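CdiI immunity protein (Yersinia kristensenii ATCC 33638, PDB 5E3E) probably protects its own cell by binding and neutralising the cognate CDI toxin, a nuclease of the RNase A superfamily. Local coordinates at residues L10-L13 with L14-F18; E40-E43 with E44-Q47. All coordinates share one frame; numbering follows the deposited sequence. Where two conformers were deposited one is given.

Contact 1 (L10-L13 with L14-F18); sequences LSYL and LRCYF
Tyr17 turns the edge of its ring toward the face of Tyr12, an offset edge-to-face pair with planes at 77°. Tyr17 CE1 comes 3.7 Å from Tyr12 CE2, which lies in the plane of the Tyr17 ring. Cys16 SG lies oblique to the Tyr12 ring, 3.7 Å from Tyr12 CD1, a sulfur-aromatic contact. Tyr12 CG is anti to its own backbone N (chi1 177°), which sends the ring outward to where Cys16 and Tyr17 come up. Both tyrosine hydroxyls bond to Glu40, and the Tyr17 ring also meets Tyr63 of the toxin chain edge-to-face.

All this sits on the last turns of helix 8-17, where the alpha-helical i to i+4 pattern widens into a pi-type turn. Leu13 O accepts two bonds: Phe18 N, 3.0 Å away, arrives nearly along the C=O axis, while Tyr17 N comes from above the carbonyl plane, and its bond is more bent (135° at the hydrogen). The Leu13 side chain runs alongside Phe18 in the same direction, with Leu13 CD1 4.1 Å from Phe18 CE2. That methyl also packs 4.1 Å from Tyr17 CB, and Trp89 meets the Phe18 ring edge-to-face.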
loop_
_atom_site.group_PDB
_atom_site.type_symbol
_atom_site.label_atom_id
_atom_site.label_comp_id
_atom_site.label_asym_id
_atom_site.label_seq_id
_atom_site.Cartn_x
_atom_site.Cartn_y
_atom_site.Cartn_z
ATOM N N LEU A 10 -1.587 11.088 1.452
ATOM C CA LEU A 10 -0.327 10.374 1.254
ATOM C C LEU A 10 -0.439 8.922 1.652
ATOM O O LEU A 10 0.130 8.061 0.991
ATOM C CB LEU A 10 0.821 11.024 2.023
ATOM C CG LEU A 10 1.642 12.019 1.261
ATOM C CD1 LEU A 10 2.674 12.615 2.209
ATOM C CD2 LEU A 10 2.323 11.369 0.040
ATOM N N SER A 11 -1.180 8.625 2.713
ATOM C CA SER A 11 -1.386 7.210 3.086
ATOM C C SER A 11 -2.067 6.456 1.923
ATOM O O SER A 11 -1.714 5.338 1.631
ATOM C CB SER A 11 -2.204 7.070 4.344
ATOM O OG SER A 11 -1.490 7.664 5.414
ATOM N N TYR A 12 -3.036 7.102 1.263
ATOM C CA TYR A 12 -3.747 6.497 0.147
ATOM C C TYR A 12 -2.802 6.220 -1.030
ATOM O O TYR A 12 -2.775 5.086 -1.520
ATOM C CB TYR A 12 -4.907 7.387 -0.303
ATOM C CG TYR A 12 -5.660 6.866 -1.494
ATOM C CD1 TYR A 12 -6.437 5.714 -1.402
ATOM C CD2 TYR A 12 -5.571 7.489 -2.702
ATOM C CE1 TYR A 12 -7.136 5.222 -2.496
ATOM C CE2 TYR A 12 -6.242 6.998 -3.806
ATOM C CZ TYR A 12 -7.042 5.879 -3.711
ATOM O OH TYR A 12 -7.747 5.397 -4.829
ATOM N N LEU A 13 -2.035 7.232 -1.474
ATOM C CA LEU A 13 -1.019 7.001 -2.492
ATOM C C LEU A 13 -0.076 5.852 -2.115
ATOM O O LEU A 13 0.195 4.981 -2.913
ATOM C CB LEU A 13 -0.176 8.241 -2.744
ATOM C CG LEU A 13 0.964 8.166 -3.750
ATOM C CD1 LEU A 13 0.412 7.894 -5.168
ATOM C CD2 LEU A 13 1.749 9.472 -3.701
ATOM N N LEU A 14 0.449 5.888 -0.903
ATOM C CA LEU A 14 1.547 5.030 -0.533
ATOM C C LEU A 14 1.096 3.609 -0.201
ATOM O O LEU A 14 1.874 2.674 -0.389
ATOM C CB LEU A 14 2.353 5.645 0.623
ATOM C CG LEU A 14 3.083 6.950 0.278
ATOM C CD1 LEU A 14 3.903 7.501 1.435
ATOM C CD2 LEU A 14 3.923 6.847 -0.973
ATOM N N ARG A 15 -0.156 3.453 0.202
ATOM C CA ARG A 15 -0.683 2.146 0.545
ATOM C C ARG A 15 -1.504 1.501 -0.537
ATOM O O ARG A 15 -1.471 0.275 -0.648
ATOM C CB ARG A 15 -1.468 2.173 1.831
ATOM C CG ARG A 15 -0.657 2.633 3.000
ATOM C CD ARG A 15 -1.496 2.649 4.254
ATOM N NE ARG A 15 -0.767 3.136 5.432
ATOM C CZ ARG A 15 -1.267 3.146 6.674
ATOM N NH1 ARG A 15 -2.503 2.708 6.938
ATOM N NH2 ARG A 15 -0.547 3.637 7.667
ATOM N N CYS A 16 -2.248 2.269 -1.323
ATOM C CA CYS A 16 -3.109 1.679 -2.329
ATOM C C CYS A 16 -2.401 1.622 -3.678
ATOM O O CYS A 16 -2.676 0.704 -4.467
ATOM C CB CYS A 16 -4.440 2.403 -2.458
ATOM S SG CYS A 16 -5.538 2.130 -1.050
ATOM N N TYR A 17 -1.601 2.647 -4.005
ATOM C CA TYR A 17 -0.899 2.656 -5.265
ATOM C C TYR A 17 0.456 2.004 -5.093
ATOM O O TYR A 17 0.749 1.065 -5.833
ATOM C CB TYR A 17 -0.787 4.072 -5.871
ATOM C CG TYR A 17 -2.078 4.460 -6.565
ATOM C CD1 TYR A 17 -3.160 4.956 -5.856
ATOM C CD2 TYR A 17 -2.217 4.260 -7.960
ATOM C CE1 TYR A 17 -4.347 5.249 -6.499
ATOM C CE2 TYR A 17 -3.375 4.587 -8.611
ATOM C CZ TYR A 17 -4.439 5.081 -7.884
ATOM O OH TYR A 17 -5.612 5.379 -8.541
ATOM N N PHE A 18 1.273 2.489 -4.159
ATOM C CA PHE A 18 2.560 1.829 -3.890
ATOM C C PHE A 18 2.426 0.610 -3.007
ATOM O O PHE A 18 3.195 0.406 -2.081
ATOM C CB PHE A 18 3.625 2.804 -3.413
ATOM C CG PHE A 18 4.068 3.765 -4.473
ATOM C CD1 PHE A 18 4.910 3.356 -5.476
ATOM C CD2 PHE A 18 3.589 5.065 -4.502
ATOM C CE1 PHE A 18 5.320 4.240 -6.464
ATOM C CE2 PHE A 18 4.005 5.966 -5.496
ATOM C CZ PHE A 18 4.861 5.530 -6.477
#

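Contact 2 (E40-E43 with E44-Q47); sequences ETAE and ERLQ
Thr41 OG1 takes the backbone N-H of Glu44 at 3.0 Å, the one hydrogen bond here from a main-chain donor to a side-chain acceptor. Its chi1 of 66° sets the hydroxyl between the backbone N and the carbonyl carbon, turned toward the first turn of the helix.

Main-chain bonds follow. Thr41 O receives Arg45 N, Ala42 O receives Leu46 N at 3.0 Å, and Glu43 O receives Gln47 N. Together they mark the start of helix 42-56, with Thr41 as its N-cap at the end of the short link from helix 29-39. Glu43 O is gripped twice: the Gln47 side chain, extended beyond CG, brings NE2 up to donate to it at 3.2 Å. The two donors reach that oxygen from opposite faces of its carbonyl plane, and the oxygen lies close to the plane of the Gln47 amide.

A water bridges the link between the two helices. It lies 2.9 Å from Glu40 O, to which it can donate. Arg45 has two conformers; in the one described, NH1 donates to this water at 2.8 Å, and the water sits in the guanidinium plane, at its edge.

Among the looser contacts, and for the same Arg45 conformer, Ala42 CA lies over one face of the guanidinium, offset toward its rim, with Arg45 CZ 4.0 Å from it. Glu40 CB packs against Glu44 CG at 4.0 Å. The OE1 atoms of the two carboxylates are 5.2 Å apart, like charges not in contact; Glu40 OE2 is bonded to Tyr12 and Tyr17 and to the backbone N of Gly62 in the toxin chain.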
loop_
_atom_site.group_PDB
_atom_site.type_symbol
_atom_site.label_atom_id
_atom_site.label_comp_id
_atom_site.label_asym_id
_atom_site.label_seq_id
_atom_site.Cartn_x
_atom_site.Cartn_y
_atom_site.Cartn_z
ATOM N N GLU A 40 -7.423 9.407 -10.248
ATOM C CA GLU A 40 -7.962 10.170 -9.133
ATOM C C GLU A 40 -8.303 11.601 -9.550
ATOM O O GLU A 40 -7.863 12.083 -10.610
ATOM C CB GLU A 40 -7.000 10.181 -7.957
ATOM C CG GLU A 40 -6.521 8.796 -7.500
ATOM C CD GLU A 40 -7.635 7.850 -7.054
ATOM O OE1 GLU A 40 -8.697 8.338 -6.633
ATOM O OE2 GLU A 40 -7.440 6.603 -7.013
ATOM N N THR A 41 -9.132 12.269 -8.757
ATOM C CA THR A 41 -9.582 13.621 -9.115
ATOM C C THR A 41 -8.478 14.637 -8.890
ATOM O O THR A 41 -7.491 14.368 -8.180
ATOM C CB THR A 41 -10.774 14.038 -8.264
ATOM O OG1 THR A 41 -10.366 14.154 -6.899
ATOM C CG2 THR A 41 -11.887 13.001 -8.384
ATOM N N ALA A 42 -8.658 15.813 -9.468
ATOM C CA ALA A 42 -7.727 16.916 -9.232
ATOM C C ALA A 42 -7.722 17.272 -7.731
ATOM O O ALA A 42 -6.657 17.567 -7.166
ATOM C CB ALA A 42 -8.133 18.142 -10.062
ATOM N N GLU A 43 -8.880 17.200 -7.077
ATOM C CA GLU A 43 -8.932 17.528 -5.661
ATOM C C GLU A 43 -8.093 16.550 -4.844
ATOM O O GLU A 43 -7.479 16.943 -3.859
ATOM C CB GLU A 43 -10.344 17.485 -5.103
ATOM C CG GLU A 43 -11.285 18.586 -5.577
ATOM C CD GLU A 43 -11.801 18.443 -7.001
ATOM O OE1 GLU A 43 -11.670 17.379 -7.658
ATOM O OE2 GLU A 43 -12.407 19.451 -7.462
ATOM N N GLU A 44 -8.157 15.265 -5.194
ATOM C CA GLU A 44 -7.393 14.273 -4.488
ATOM C C GLU A 44 -5.898 14.578 -4.592
ATOM O O GLU A 44 -5.180 14.581 -3.575
ATOM C CB GLU A 44 -7.722 12.870 -4.998
ATOM C CG GLU A 44 -6.991 11.755 -4.292
ATOM C CD GLU A 44 -7.594 11.378 -2.951
ATOM O OE1 GLU A 44 -6.952 10.583 -2.221
ATOM O OE2 GLU A 44 -8.712 11.823 -2.598
ATOM N N ARG A 45 -5.390 14.811 -5.803
ATOM C CA ARG A 45 -3.949 15.032 -5.923
ATOM C C ARG A 45 -3.492 16.361 -5.312
ATOM O O ARG A 45 -2.384 16.419 -4.805
ATOM C CB ARG A 45 -3.422 14.855 -7.352
ATOM C CG ARG A 45 -3.928 15.828 -8.362
ATOM C CD ARG A 45 -3.145 15.692 -9.679
ATOM N NE ARG A 45 -3.520 16.755 -10.606
ATOM C CZ ARG A 45 -4.484 16.637 -11.516
ATOM N NH1 ARG A 45 -5.150 15.502 -11.623
ATOM N NH2 ARG A 45 -4.786 17.651 -12.337
ATOM N N LEU A 46 -4.327 17.406 -5.354
ATOM C CA LEU A 46 -3.970 18.657 -4.677
ATOM C C LEU A 46 -3.899 18.493 -3.161
ATOM O O LEU A 46 -3.056 19.128 -2.531
ATOM C CB LEU A 46 -4.964 19.793 -5.002
ATOM C CG LEU A 46 -4.831 20.251 -6.452
ATOM C CD1 LEU A 46 -5.948 21.237 -6.751
ATOM C CD2 LEU A 46 -3.477 20.900 -6.703
ATOM N N GLN A 47 -4.745 17.638 -2.580
ATOM C CA GLN A 47 -4.685 17.408 -1.131
ATOM C C GLN A 47 -3.454 16.539 -0.794
ATOM O O GLN A 47 -2.842 16.718 0.254
ATOM C CB GLN A 47 -5.974 16.770 -0.644
ATOM C CG GLN A 47 -7.143 17.780 -0.693
ATOM C CD GLN A 47 -8.477 17.203 -0.267
ATOM O OE1 GLN A 47 -8.964 17.480 0.837
ATOM N NE2 GLN A 47 -9.066 16.412 -1.130
HETATM O O HOH W 1 -5.198 13.215 -10.077
#

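The centres of contacts 1 and 2 lie about 13 Å apart, yet their side chains meet directly. Glu40 OE2, at the start of contact 2, probably accepts hydrogen bonds from both tyrosines of contact 1: Tyr12 OH at 2.5 Å and Tyr17 OH at 2.7 Å. Glu44 adds packing, its OE1 lying 3.4 Å from Tyr12 CD2. Thus the middle and end of helix 8-17 are joined to the start of helix 42-56 and to the residue before its N-cap. Both contacts also face the toxin chain, where Tyr12 OH is bonded to Tyr63 N, while Arg15 of contact 1 forms a salt bridge with Glu65 of that chain.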